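Long-range contacts in pectate lyase (PDB 1GXM), which cleaves pectate (polygalacturonic acid) by anti-beta-elimination, the chain here being the catalytic module of a longer family 10 polysaccharide lyase: residues L211-G216 against Y278-L283; W183-V188 against N284-F289; V39-Q44 against T93-A98; E79-A84 against R151-T156; G11-L16 against T228-A233. One frame throughout, in Å; residues are numbered along the deposited sequence. Where two conformers were deposited one is given.

How the contacts relate
The contacts form two clusters, with contact 5 touching contact 4. Contacts 1 and 2 lie 9 Å apart between centres and are joined by probable hydrogen bonds from D282 N to R287 O (2.8 Å) and from W183 NE1 to L283 O (2.9 Å). On the opposite side of the chain's centre, contacts 3 and 4 are 12 Å apart and meet where V40 CG1 packs on E79 CG at 3.5 Å. Contact 1 lies about 34 Å from contact 4, centre to centre. Contact 5 encloses contacts 3 and 4 in sequence and touches contact 4 through L16 and R151. A glycerol, probably from crystallisation, binds E79.

Contact 1 (L211-G216 against Y278-L283)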
# COMPACT_ATOMS: atom_id res chain seq x y z
N LEU A 211 2.86 15.32 -5.84
CA LEU A 211 3.92 16.11 -5.24
C LEU A 211 4.23 15.61 -3.84
O LEU A 211 3.52 14.83 -3.25
CB LEU A 211 3.49 17.56 -5.21
CG LEU A 211 3.07 18.18 -6.54
CD1 LEU A 211 2.82 19.65 -6.35
CD2 LEU A 211 4.14 18.00 -7.58
N GLU A 212 5.30 16.14 -3.30
CA GLU A 212 5.68 15.88 -1.92
C GLU A 212 4.57 16.38 -1.02
O GLU A 212 4.11 17.50 -1.15
CB GLU A 212 6.98 16.59 -1.55
CG GLU A 212 8.14 16.37 -2.54
CD GLU A 212 8.21 17.43 -3.65
OE1 GLU A 212 7.17 17.92 -4.16
OE2 GLU A 212 9.34 17.81 -4.04
N SER A 213 4.19 15.52 -0.09
CA SER A 213 2.95 15.71 0.63
C SER A 213 2.77 14.63 1.65
O SER A 213 3.47 13.62 1.63
CB SER A 213 1.79 15.64 -0.34
OG SER A 213 1.84 14.44 -1.08
N LEU A 214 1.84 14.84 2.56
CA LEU A 214 1.25 13.72 3.29
C LEU A 214 0.12 13.15 2.47
O LEU A 214 -0.72 13.88 1.92
CB LEU A 214 0.72 14.16 4.64
CG LEU A 214 1.78 14.78 5.54
CD1 LEU A 214 1.12 15.28 6.81
CD2 LEU A 214 2.85 13.79 5.87
N SER A 215 0.10 11.83 2.38
CA SER A 215 -0.88 11.13 1.57
C SER A 215 -2.07 10.71 2.40
O SER A 215 -1.97 9.84 3.25
CB SER A 215 -0.28 9.88 0.94
OG SER A 215 -1.25 9.19 0.16
N GLY A 216 -3.21 11.30 2.11
CA GLY A 216 -4.44 10.89 2.75
C GLY A 216 -4.86 9.50 2.32
O GLY A 216 -5.47 8.78 3.08
N TYR A 278 -8.28 14.90 1.97
CA TYR A 278 -7.57 15.18 0.75
C TYR A 278 -6.60 14.06 0.41
O TYR A 278 -6.07 13.38 1.28
CB TYR A 278 -6.81 16.49 0.85
CG TYR A 278 -7.71 17.69 0.93
CD1 TYR A 278 -8.19 18.15 2.15
CD2 TYR A 278 -8.09 18.37 -0.21
CE1 TYR A 278 -9.02 19.25 2.21
CE2 TYR A 278 -8.93 19.46 -0.16
CZ TYR A 278 -9.38 19.90 1.05
OH TYR A 278 -10.21 21.00 1.08
N ARG A 279 -6.34 13.90 -0.87
CA ARG A 279 -5.30 12.98 -1.30
C ARG A 279 -3.90 13.48 -0.94
O ARG A 279 -3.02 12.66 -0.63
CB ARG A 279 -5.41 12.75 -2.79
CG ARG A 279 -4.54 11.64 -3.31
CD ARG A 279 -5.08 11.11 -4.56
NE ARG A 279 -4.34 9.97 -5.06
CZ ARG A 279 -4.75 9.24 -6.06
NH1 ARG A 279 -5.87 9.56 -6.67
NH2 ARG A 279 -4.04 8.21 -6.47
N PHE A 280 -3.72 14.79 -0.99
CA PHE A 280 -2.43 15.42 -0.75
C PHE A 280 -2.59 16.53 0.26
O PHE A 280 -3.42 17.41 0.09
CB PHE A 280 -1.88 16.03 -2.03
CG PHE A 280 -1.78 15.05 -3.16
CD1 PHE A 280 -0.72 14.17 -3.25
CD2 PHE A 280 -2.75 15.02 -4.14
CE1 PHE A 280 -0.66 13.27 -4.28
CE2 PHE A 280 -2.69 14.13 -5.16
CZ PHE A 280 -1.62 13.26 -5.25
N TYR A 281 -1.75 16.51 1.29
CA TYR A 281 -1.66 17.58 2.26
C TYR A 281 -0.27 18.15 2.26
O TYR A 281 0.72 17.44 2.18
CB TYR A 281 -1.92 17.08 3.66
CG TYR A 281 -3.32 16.66 3.91
CD1 TYR A 281 -3.75 15.40 3.59
CD2 TYR A 281 -4.23 17.55 4.46
CE1 TYR A 281 -5.04 15.01 3.83
CE2 TYR A 281 -5.53 17.18 4.69
CZ TYR A 281 -5.94 15.90 4.39
OH TYR A 281 -7.24 15.49 4.61
N ASP A 282 -0.18 19.46 2.43
CA ASP A 282 1.12 20.09 2.53
C ASP A 282 1.85 19.57 3.77
O ASP A 282 1.29 19.52 4.86
CB ASP A 282 0.95 21.60 2.59
CG ASP A 282 2.26 22.31 2.65
OD1 ASP A 282 2.81 22.51 3.76
OD2 ASP A 282 2.81 22.67 1.62
N LEU A 283 3.13 19.24 3.60
CA LEU A 283 3.92 18.63 4.64
C LEU A 283 3.95 19.46 5.91
O LEU A 283 3.95 18.92 6.99
CB LEU A 283 5.34 18.40 4.14
CG LEU A 283 5.46 17.25 3.15
CD1 LEU A 283 6.81 17.30 2.51
CD2 LEU A 283 5.27 15.89 3.80
O HOH W 1 3.99 19.50 0.82
O HOH W 2 -1.17 10.95 -1.92
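A small antiparallel beta sheet pairs L214 with Y281 and S215 with F280. L214 and Y281 are the hydrogen-bonded pair: L214 N donates to Y281 O and Y281 N returns a bond to L214 O, each at 2.9 Å. S215 and F280 form the neighbouring non-hydrogen-bonded pair. One residue further, G216 N reaches R279 O from above the carbonyl plane. Having no side chain, G216 can bring CA to 3.3 Å from Y278 O. R279 O also receives a proton from a water that bonds S215 OG, a hydroxyl further engaged by E218 N.

On the face of L214 and Y281, the CB atoms of these two residues touch at 4.1 Å. L283 crosses L214 obliquely, CD2 on CD2 at 3.8 Å, and lays the same methyl against S213 C. S213 suits its place by being small and polar. Its OG, placed between the backbone N and carbonyl carbon (chi1 54°), donates to L211 O and meets the in-plane edge of F280 at CD1, 3.4 Å away. At the other end Y281 OH bonds T251 O and accepts a proton from Y278 N at 2.9 Å.

Contact 2 (W183-V188 against N284-F289)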
# COMPACT_ATOMS: atom_id res chain seq x y z
N TRP A 183 6.42 11.23 8.84
CA TRP A 183 6.75 12.65 8.77
C TRP A 183 6.49 13.37 10.07
O TRP A 183 5.42 13.27 10.65
CB TRP A 183 5.95 13.30 7.66
CG TRP A 183 6.22 14.74 7.51
CD1 TRP A 183 5.39 15.75 7.86
CD2 TRP A 183 7.39 15.34 6.96
NE1 TRP A 183 5.97 16.96 7.57
CE2 TRP A 183 7.19 16.74 6.99
CE3 TRP A 183 8.57 14.84 6.39
CZ2 TRP A 183 8.14 17.64 6.52
CZ3 TRP A 183 9.51 15.74 5.93
CH2 TRP A 183 9.29 17.12 6.00
N LYS A 184 7.49 14.13 10.51
CA LYS A 184 7.38 14.96 11.69
C LYS A 184 7.11 16.35 11.20
O LYS A 184 7.93 17.01 10.57
CB LYS A 184 8.65 14.90 12.52
CG LYS A 184 8.85 13.55 13.18
CD LYS A 184 10.28 13.29 13.74
CE LYS A 184 11.08 14.51 14.10
NZ LYS A 184 12.54 14.18 14.20
N GLN A 185 5.89 16.76 11.48
CA GLN A 185 5.35 18.02 11.05
C GLN A 185 5.55 18.98 12.19
O GLN A 185 4.80 18.95 13.15
CB GLN A 185 3.88 17.85 10.75
CG GLN A 185 3.24 19.08 10.16
CD GLN A 185 1.83 18.79 9.82
OE1 GLN A 185 0.99 18.73 10.73
NE2 GLN A 185 1.54 18.55 8.54
N ASN A 186 6.59 19.80 12.09
CA ASN A 186 6.94 20.78 13.11
C ASN A 186 6.97 20.10 14.47
O ASN A 186 6.38 20.55 15.44
CB ASN A 186 5.98 21.95 13.06
CG ASN A 186 5.95 22.61 11.70
OD1 ASN A 186 7.01 22.95 11.14
ND2 ASN A 186 4.75 22.74 11.13
N GLY A 187 7.64 18.96 14.49
CA GLY A 187 7.86 18.22 15.71
C GLY A 187 6.82 17.17 16.04
O GLY A 187 7.04 16.44 16.98
N VAL A 188 5.72 17.10 15.29
CA VAL A 188 4.59 16.21 15.60
C VAL A 188 4.54 15.07 14.58
O VAL A 188 4.54 15.30 13.39
CB VAL A 188 3.27 16.96 15.53
CG1 VAL A 188 2.07 16.03 15.77
CG2 VAL A 188 3.27 18.11 16.54
N ASN A 284 4.00 20.77 5.76
CA ASN A 284 4.20 21.64 6.91
C ASN A 284 2.92 22.30 7.40
O ASN A 284 2.76 22.44 8.61
CB ASN A 284 5.28 22.67 6.63
CG ASN A 284 6.65 22.05 6.54
OD1 ASN A 284 7.01 21.23 7.36
ND2 ASN A 284 7.40 22.42 5.52
N THR A 285 2.02 22.72 6.52
CA THR A 285 0.80 23.40 6.96
C THR A 285 -0.37 22.47 7.16
O THR A 285 -1.41 22.85 7.71
CB THR A 285 0.32 24.43 5.96
OG1 THR A 285 -0.01 23.76 4.73
CG2 THR A 285 1.39 25.46 5.64
N ASN A 286 -0.27 21.27 6.61
CA ASN A 286 -1.36 20.31 6.64
C ASN A 286 -2.57 20.76 5.84
O ASN A 286 -3.67 20.29 6.07
CB ASN A 286 -1.77 19.94 8.07
CG ASN A 286 -2.08 18.49 8.20
OD1 ASN A 286 -1.18 17.67 8.05
ND2 ASN A 286 -3.33 18.13 8.48
N ARG A 287 -2.36 21.66 4.88
CA ARG A 287 -3.42 22.11 3.99
C ARG A 287 -3.56 21.17 2.82
O ARG A 287 -2.58 20.84 2.16
CB ARG A 287 -3.11 23.50 3.46
CG ARG A 287 -4.28 24.19 2.83
CD ARG A 287 -4.07 25.67 2.59
NE ARG A 287 -5.25 26.21 1.92
CZ ARG A 287 -5.28 27.36 1.30
NH1 ARG A 287 -4.20 28.10 1.26
NH2 ARG A 287 -6.40 27.76 0.72
N GLY A 288 -4.79 20.77 2.53
CA GLY A 288 -5.03 19.97 1.35
C GLY A 288 -4.70 20.75 0.11
O GLY A 288 -4.98 21.95 0.03
N PHE A 289 -4.14 20.10 -0.89
CA PHE A 289 -3.75 20.80 -2.10
C PHE A 289 -3.92 19.95 -3.33
O PHE A 289 -4.21 18.77 -3.28
CB PHE A 289 -2.33 21.37 -2.01
CG PHE A 289 -1.25 20.34 -2.10
CD1 PHE A 289 -0.77 19.92 -3.33
CD2 PHE A 289 -0.62 19.89 -0.97
CE1 PHE A 289 0.24 19.00 -3.43
CE2 PHE A 289 0.42 18.96 -1.08
CZ PHE A 289 0.86 18.55 -2.32
O HOH W 3 7.70 19.92 9.47
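N284 faces the tip of a beta hairpin, W183-V188, whose type I' turn runs from Q185 to V188 with N186 and G187 at its corners, residues that readily take positive phi. The N284 carbonyl oxygen lies 3.7 Å from Q185 CG and accepts a weak, bent bond from N186 ND2 (3.2 Å, 121°). N284 OD1 approaches the edge of the W183 indole in its plane, 3.9 Å from CZ2. It also takes a proton from a water that in turn accepts from N186 N and donates to K184 O.

T285 OG1 accepts from R287 N, an ST turn. Between them N286 takes a phi of 66°, which asparagine tolerates well. Q185, extended with CG anti to the backbone N (chi1 -174°), crosses N286 at about a right angle, their amide planes almost perpendicular. Q185 OE1 bonds R250, while N286 OD1 is also held by W245 NE1. Q185 NE2 bonds L283 O as well, and its nearly straight bond to N286 OD1 measures 2.9 Å.

Contact 3 (V39-Q44 against T93-A98); sequences VVLSYQ and TKYRDA
L41 of helix 37-42 supplies the apolar part of the contact, its CB directed toward helix 93-109. CG lies anti to the backbone N (chi1 175°), and the two methyls then part company. CD1 presses on A98 CB at 3.4 Å, tighter than usual van der Waals contact. CD2 rests on the methylene chain of K94, 3.8 Å from CD, and obliquely against the Y95 ring, also 3.8 Å from CE1. A branched leucine fits here because one residue can touch three, and alanine suits position 98 because its small CB lets the helix come close.

The polar part is a single bond. Q44, extended beyond CG, reaches across to give its NE2 proton to A98 O at 2.9 Å in a nearly straight line (167°), the acceptor lying close to the amide plane. G48 O is a further partner of NE2, while Q44 OE1 lies 3.1 Å from A98 CB. At the margin, D38 OD1 forms a salt bridge with K94 NZ and a hydrogen bond with Y95 OH.

Chemically, the packing is chiefly dispersive, and the two carbonyl partners of NE2 should fix the rotation of the Q44 amide against A98.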
# COMPACT_ATOMS: atom_id res chain seq x y z
N VAL A 39 -2.95 -19.39 -16.15
CA VAL A 39 -2.77 -18.12 -16.85
C VAL A 39 -1.94 -17.18 -15.98
O VAL A 39 -0.91 -16.68 -16.41
CB VAL A 39 -4.10 -17.46 -17.24
CG1 VAL A 39 -3.89 -16.07 -17.83
CG2 VAL A 39 -4.81 -18.33 -18.24
N VAL A 40 -2.36 -16.98 -14.74
CA VAL A 40 -1.60 -16.12 -13.83
C VAL A 40 -0.16 -16.58 -13.72
O VAL A 40 0.77 -15.80 -13.84
CB VAL A 40 -2.26 -16.07 -12.45
CG1 VAL A 40 -1.40 -15.30 -11.46
CG2 VAL A 40 -3.60 -15.44 -12.58
N LEU A 41 0.02 -17.87 -13.51
CA LEU A 41 1.34 -18.44 -13.35
C LEU A 41 2.22 -18.10 -14.56
O LEU A 41 3.41 -17.80 -14.43
CB LEU A 41 1.22 -19.95 -13.19
CG LEU A 41 2.51 -20.74 -13.12
CD1 LEU A 41 3.41 -20.31 -11.96
CD2 LEU A 41 2.16 -22.21 -13.00
N SER A 42 1.62 -18.18 -15.73
CA SER A 42 2.35 -18.08 -16.99
C SER A 42 2.88 -16.69 -17.29
O SER A 42 3.71 -16.56 -18.18
CB SER A 42 1.48 -18.55 -18.15
OG SER A 42 0.48 -17.61 -18.45
N TYR A 43 2.45 -15.68 -16.54
CA TYR A 43 2.98 -14.32 -16.71
C TYR A 43 4.02 -13.93 -15.68
O TYR A 43 4.56 -12.85 -15.74
CB TYR A 43 1.84 -13.29 -16.69
CG TYR A 43 1.06 -13.36 -17.96
CD1 TYR A 43 1.48 -12.66 -19.08
CD2 TYR A 43 -0.05 -14.17 -18.06
CE1 TYR A 43 0.79 -12.75 -20.28
CE2 TYR A 43 -0.74 -14.28 -19.26
CZ TYR A 43 -0.30 -13.58 -20.37
OH TYR A 43 -0.97 -13.69 -21.58
N GLN A 44 4.33 -14.81 -14.74
CA GLN A 44 5.38 -14.53 -13.79
C GLN A 44 6.69 -14.37 -14.53
O GLN A 44 7.05 -15.17 -15.39
CB GLN A 44 5.49 -15.64 -12.76
CG GLN A 44 6.30 -15.21 -11.56
CD GLN A 44 6.38 -16.27 -10.48
OE1 GLN A 44 6.13 -17.44 -10.75
NE2 GLN A 44 6.69 -15.85 -9.26
N THR A 93 2.70 -28.38 -6.88
CA THR A 93 3.91 -27.68 -6.49
C THR A 93 4.43 -26.65 -7.49
O THR A 93 5.30 -25.86 -7.13
CB THR A 93 5.05 -28.63 -6.13
OG1 THR A 93 5.29 -29.53 -7.22
CG2 THR A 93 4.68 -29.51 -4.96
N LYS A 94 3.93 -26.66 -8.73
CA LYS A 94 4.32 -25.59 -9.66
C LYS A 94 3.90 -24.23 -9.09
O LYS A 94 4.55 -23.21 -9.30
CB LYS A 94 3.78 -25.81 -11.07
CG LYS A 94 2.31 -25.58 -11.25
CD LYS A 94 1.92 -25.96 -12.64
CE LYS A 94 0.45 -25.71 -12.88
NZ LYS A 94 0.04 -26.08 -14.30
N TYR A 95 2.82 -24.22 -8.33
CA TYR A 95 2.35 -22.97 -7.72
C TYR A 95 3.16 -22.62 -6.49
O TYR A 95 3.45 -21.45 -6.26
CB TYR A 95 0.86 -23.04 -7.36
CG TYR A 95 -0.01 -23.36 -8.55
CD1 TYR A 95 -0.05 -22.55 -9.67
CD2 TYR A 95 -0.84 -24.49 -8.53
CE1 TYR A 95 -0.87 -22.85 -10.75
CE2 TYR A 95 -1.65 -24.80 -9.61
CZ TYR A 95 -1.66 -23.99 -10.72
OH TYR A 95 -2.47 -24.32 -11.78
N ARG A 96 3.51 -23.61 -5.69
CA ARG A 96 4.46 -23.43 -4.59
C ARG A 96 5.74 -22.79 -5.10
O ARG A 96 6.27 -21.85 -4.49
CB ARG A 96 4.79 -24.78 -3.94
CG ARG A 96 5.88 -24.75 -2.85
CD ARG A 96 6.22 -26.12 -2.29
NE ARG A 96 7.14 -25.97 -1.17
CZ ARG A 96 8.47 -25.87 -1.27
NH1 ARG A 96 9.08 -25.98 -2.44
NH2 ARG A 96 9.18 -25.70 -0.19
N ASP A 97 6.25 -23.29 -6.21
CA ASP A 97 7.50 -22.79 -6.77
C ASP A 97 7.35 -21.32 -7.13
O ASP A 97 8.25 -20.53 -6.92
CB ASP A 97 7.88 -23.58 -8.01
CG ASP A 97 8.27 -25.00 -7.69
OD1 ASP A 97 8.57 -25.31 -6.52
OD2 ASP A 97 8.28 -25.87 -8.58
N ALA A 98 6.21 -20.97 -7.69
CA ALA A 98 5.98 -19.59 -8.11
C ALA A 98 5.89 -18.66 -6.92
O ALA A 98 6.44 -17.58 -6.92
CB ALA A 98 4.72 -19.51 -8.89

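Contact 4 (E79-A84 against R151-T156)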
# COMPACT_ATOMS: atom_id res chain seq x y z
N GLU A 79 -1.04 -11.73 -7.15
CA GLU A 79 -0.78 -13.01 -7.80
C GLU A 79 -0.18 -14.02 -6.83
O GLU A 79 -0.56 -15.20 -6.83
CB GLU A 79 0.17 -12.84 -9.00
CG GLU A 79 -0.45 -12.16 -10.20
CD GLU A 79 -0.35 -10.66 -10.19
OE1 GLU A 79 -0.11 -10.07 -9.12
OE2 GLU A 79 -0.53 -10.06 -11.26
N MET A 80 0.73 -13.59 -5.99
CA MET A 80 1.42 -14.55 -5.12
C MET A 80 0.49 -15.07 -4.02
O MET A 80 0.58 -16.24 -3.64
CB MET A 80 2.74 -14.02 -4.58
CG MET A 80 2.62 -13.28 -3.30
SD MET A 80 3.96 -12.20 -3.15
CE MET A 80 5.10 -13.17 -2.19
N VAL A 81 -0.41 -14.22 -3.53
CA VAL A 81 -1.33 -14.64 -2.49
C VAL A 81 -2.31 -15.63 -3.12
O VAL A 81 -2.59 -16.69 -2.57
CB VAL A 81 -2.07 -13.44 -1.87
CG1 VAL A 81 -3.22 -13.89 -0.99
CG2 VAL A 81 -1.09 -12.58 -1.07
N PHE A 82 -2.82 -15.27 -4.28
CA PHE A 82 -3.70 -16.13 -5.05
C PHE A 82 -3.09 -17.49 -5.32
O PHE A 82 -3.70 -18.53 -5.04
CB PHE A 82 -4.06 -15.41 -6.34
CG PHE A 82 -4.76 -16.26 -7.33
CD1 PHE A 82 -6.04 -16.74 -7.09
CD2 PHE A 82 -4.13 -16.59 -8.52
CE1 PHE A 82 -6.67 -17.54 -8.04
CE2 PHE A 82 -4.75 -17.36 -9.46
CZ PHE A 82 -6.02 -17.83 -9.23
N LEU A 83 -1.86 -17.53 -5.80
CA LEU A 83 -1.27 -18.82 -6.15
C LEU A 83 -0.91 -19.60 -4.89
O LEU A 83 -0.88 -20.82 -4.91
CB LEU A 83 -0.05 -18.65 -7.05
CG LEU A 83 -0.34 -18.14 -8.46
CD1 LEU A 83 0.92 -18.11 -9.25
CD2 LEU A 83 -1.39 -18.99 -9.13
N ALA A 84 -0.66 -18.92 -3.78
CA ALA A 84 -0.41 -19.62 -2.53
C ALA A 84 -1.67 -20.35 -2.11
O ALA A 84 -1.61 -21.48 -1.60
CB ALA A 84 0.06 -18.66 -1.44
N ARG A 151 0.63 -17.58 8.42
CA ARG A 151 -0.80 -17.34 8.29
C ARG A 151 -1.26 -17.78 6.93
O ARG A 151 -0.54 -17.64 5.96
CB ARG A 151 -1.15 -15.86 8.43
CG ARG A 151 -0.81 -15.28 9.74
CD ARG A 151 -1.48 -13.97 10.05
NE ARG A 151 -0.85 -13.42 11.25
CZ ARG A 151 0.05 -12.46 11.27
NH1 ARG A 151 0.42 -11.82 10.16
NH2 ARG A 151 0.58 -12.09 12.43
N ALA A 152 -2.48 -18.29 6.88
CA ALA A 152 -3.12 -18.67 5.63
C ALA A 152 -3.02 -17.53 4.64
O ALA A 152 -3.31 -16.38 4.98
CB ALA A 152 -4.58 -19.02 5.89
N PRO A 153 -2.71 -17.81 3.38
CA PRO A 153 -2.54 -19.15 2.79
C PRO A 153 -1.14 -19.76 2.88
O PRO A 153 -0.89 -20.75 2.18
CB PRO A 153 -2.86 -18.88 1.33
CG PRO A 153 -2.35 -17.49 1.11
CD PRO A 153 -2.60 -16.74 2.38
N PHE A 154 -0.27 -19.20 3.71
CA PHE A 154 1.13 -19.60 3.79
C PHE A 154 1.37 -20.58 4.93
O PHE A 154 2.51 -20.77 5.37
CB PHE A 154 2.02 -18.38 3.95
CG PHE A 154 1.78 -17.34 2.90
CD1 PHE A 154 2.20 -17.56 1.59
CD2 PHE A 154 1.13 -16.16 3.19
CE1 PHE A 154 1.97 -16.60 0.59
CE2 PHE A 154 0.91 -15.20 2.20
CZ PHE A 154 1.32 -15.42 0.91
N ASP A 155 0.30 -21.21 5.38
CA ASP A 155 0.40 -22.25 6.44
C ASP A 155 0.46 -23.64 5.81
O ASP A 155 -0.21 -24.59 6.23
CB ASP A 155 -0.74 -22.14 7.46
CG ASP A 155 -2.11 -22.30 6.85
OD1 ASP A 155 -2.27 -22.19 5.61
OD2 ASP A 155 -3.11 -22.53 7.55
N THR A 156 1.29 -23.74 4.78
CA THR A 156 1.56 -24.98 4.07
C THR A 156 3.06 -25.17 4.08
O THR A 156 3.80 -24.45 4.73
CB THR A 156 1.05 -24.91 2.62
OG1 THR A 156 1.77 -23.89 1.90
CG2 THR A 156 -0.40 -24.44 2.55
O HOH W 4 0.52 -22.00 0.29
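F154 extends its ring from a loop to A84 and V81 on helix 77-90. The CB bond lies across the contact rather than pointing at the helix, and CB itself is not the atom that touches. CG stands anti to the carbonyl carbon (chi1 -54°), which starts the ring toward the helix. CD1 is the first atom to arrive, 3.9 Å from A84 CB, and CE1 presses closest, 3.5 Å from the same methyl, which comes in obliquely. At the tip, CZ lies 4.2 Å from both A84 CB and V81 CG2, the valine methyl lying at the ring edge near its plane. Alanine suits the facing position, since its single methyl is short enough to admit both the phenyl ring and a proline.

The loop joins helix 136-148 to helix 161-181 in what is probably, from the six-hairpin clan of its family, an alpha/alpha architecture of helical hairpins, and V143 and F146 of the former helix also pack on F154. P153 follows a cis peptide bond, and F154 N bonds R151 O at 2.8 Å, closing a type VI turn; P153 CG lies over the centre of the F154 ring. The same CG touches A84 CB at 3.7 Å and V81 O at 3.8 Å.

At the polar margin a water donates to A84 O and to P153 O and accepts from T156 OG1, a hydroxyl that is also bonded to V158 N.

Contact 5 (G11-L16 against T228-A233); sequences GRMLTL and TQPQTA
The chains at R12-L16 and T228-T232 run almost antiparallel, 169° apart, and are joined by one direct backbone bond, from Q231 N to R12 O at 2.7 Å. The N-terminal segment before helix 20-28 thus meets the loop between helices 219-226 and 233-246, T232 being the N-cap of the latter. A water accepts from L14 N and lies 2.8 Å from Q229 O.

Q231, the centre of an inverse gamma turn, carries the largest share of the contact. Its CG lies 3.2 Å from R12 O, and its side chain crosses that of L14 at about a right angle, with CD 3.8 Å from L14 CD1. Glutamine suits the place by offering both donor and acceptor. In M13 the bend at chi2 brings SD to P230 CA at 3.6 Å, and that at chi3 places CE by T228 O. L16 CD2 rests on T228 CG2 at 3.8 Å.

R12 NE and NH2 approach Q231 O, a doubtful grip, since both bonds are weak and the side chain has two conformers; in the one given, NH2 also forms a salt bridge with E236. Beside the backbone bond, the buried Q231 amide is held by Q229 O and L226 O at NE2 and by Y331 OH at OE1.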
# COMPACT_ATOMS: atom_id res chain seq x y z
N GLY A 11 -1.46 -9.20 24.58
CA GLY A 11 -0.04 -9.03 24.67
C GLY A 11 0.15 -7.70 23.98
O GLY A 11 -0.47 -6.69 24.36
N ARG A 12 0.95 -7.70 22.92
CA ARG A 12 1.12 -6.52 22.11
C ARG A 12 0.57 -6.75 20.68
O ARG A 12 0.98 -6.06 19.76
CB ARG A 12 2.60 -6.12 22.07
CG ARG A 12 3.26 -5.86 23.43
CD ARG A 12 2.67 -4.74 24.27
NE ARG A 12 2.72 -3.40 23.67
CZ ARG A 12 1.79 -2.45 23.82
NH1 ARG A 12 0.73 -2.62 24.62
NH2 ARG A 12 1.92 -1.29 23.19
N MET A 13 -0.36 -7.70 20.49
CA MET A 13 -0.89 -8.01 19.15
C MET A 13 -2.35 -7.59 19.01
O MET A 13 -3.21 -8.01 19.77
CB MET A 13 -0.78 -9.49 18.81
CG MET A 13 0.64 -10.00 18.72
SD MET A 13 1.60 -9.20 17.47
CE MET A 13 1.02 -9.99 16.03
N LEU A 14 -2.64 -6.79 17.99
CA LEU A 14 -4.00 -6.35 17.71
C LEU A 14 -4.71 -7.38 16.87
O LEU A 14 -4.08 -8.13 16.11
CB LEU A 14 -3.96 -5.03 16.95
CG LEU A 14 -3.29 -3.89 17.68
CD1 LEU A 14 -3.13 -2.69 16.76
CD2 LEU A 14 -4.08 -3.53 18.93
N THR A 15 -6.03 -7.40 16.97
CA THR A 15 -6.83 -8.24 16.11
C THR A 15 -6.61 -7.89 14.64
O THR A 15 -6.37 -6.74 14.29
CB THR A 15 -8.32 -8.14 16.46
OG1 THR A 15 -9.06 -9.09 15.69
CG2 THR A 15 -8.91 -6.77 16.07
N LEU A 16 -6.67 -8.91 13.80
CA LEU A 16 -6.64 -8.71 12.36
C LEU A 16 -8.06 -8.56 11.81
O LEU A 16 -8.23 -8.24 10.64
CB LEU A 16 -5.93 -9.88 11.68
CG LEU A 16 -4.44 -10.00 11.99
CD1 LEU A 16 -3.91 -11.33 11.44
CD2 LEU A 16 -3.63 -8.82 11.43
N THR A 228 -0.63 -4.69 12.14
CA THR A 228 -0.45 -6.14 12.13
C THR A 228 0.79 -6.53 12.94
O THR A 228 0.99 -7.71 13.22
CB THR A 228 -0.28 -6.73 10.71
OG1 THR A 228 0.99 -6.33 10.16
CG2 THR A 228 -1.38 -6.27 9.72
N GLN A 229 1.65 -5.57 13.26
CA GLN A 229 2.93 -5.85 13.89
C GLN A 229 2.83 -5.90 15.40
O GLN A 229 1.89 -5.35 15.98
CB GLN A 229 3.96 -4.80 13.47
CG GLN A 229 4.23 -4.84 12.00
CD GLN A 229 4.72 -6.22 11.59
OE1 GLN A 229 5.83 -6.61 11.95
NE2 GLN A 229 3.89 -6.98 10.89
N PRO A 230 3.78 -6.58 16.04
CA PRO A 230 3.88 -6.46 17.49
C PRO A 230 3.94 -5.00 17.86
O PRO A 230 4.76 -4.26 17.33
CB PRO A 230 5.21 -7.17 17.81
CG PRO A 230 5.42 -8.13 16.71
CD PRO A 230 4.83 -7.46 15.50
N GLN A 231 3.04 -4.60 18.75
CA GLN A 231 2.88 -3.20 19.11
C GLN A 231 3.90 -2.79 20.17
O GLN A 231 3.58 -2.63 21.33
CB GLN A 231 1.46 -2.91 19.57
CG GLN A 231 0.42 -3.13 18.49
CD GLN A 231 0.57 -2.16 17.34
OE1 GLN A 231 0.36 -0.96 17.50
NE2 GLN A 231 0.95 -2.68 16.18
N THR A 232 5.12 -2.58 19.73
CA THR A 232 6.15 -2.05 20.60
C THR A 232 5.74 -0.64 21.02
O THR A 232 4.84 -0.03 20.41
CB THR A 232 7.50 -1.98 19.88
OG1 THR A 232 7.45 -1.00 18.83
CG2 THR A 232 7.88 -3.27 19.17
N ALA A 233 6.40 -0.10 22.02
CA ALA A 233 6.13 1.28 22.42
C ALA A 233 6.15 2.23 21.23
O ALA A 233 5.27 3.07 21.05
CB ALA A 233 7.13 1.74 23.46
O HOH W 5 -0.74 -6.25 16.01
O HOH W 6 -1.89 -8.48 14.74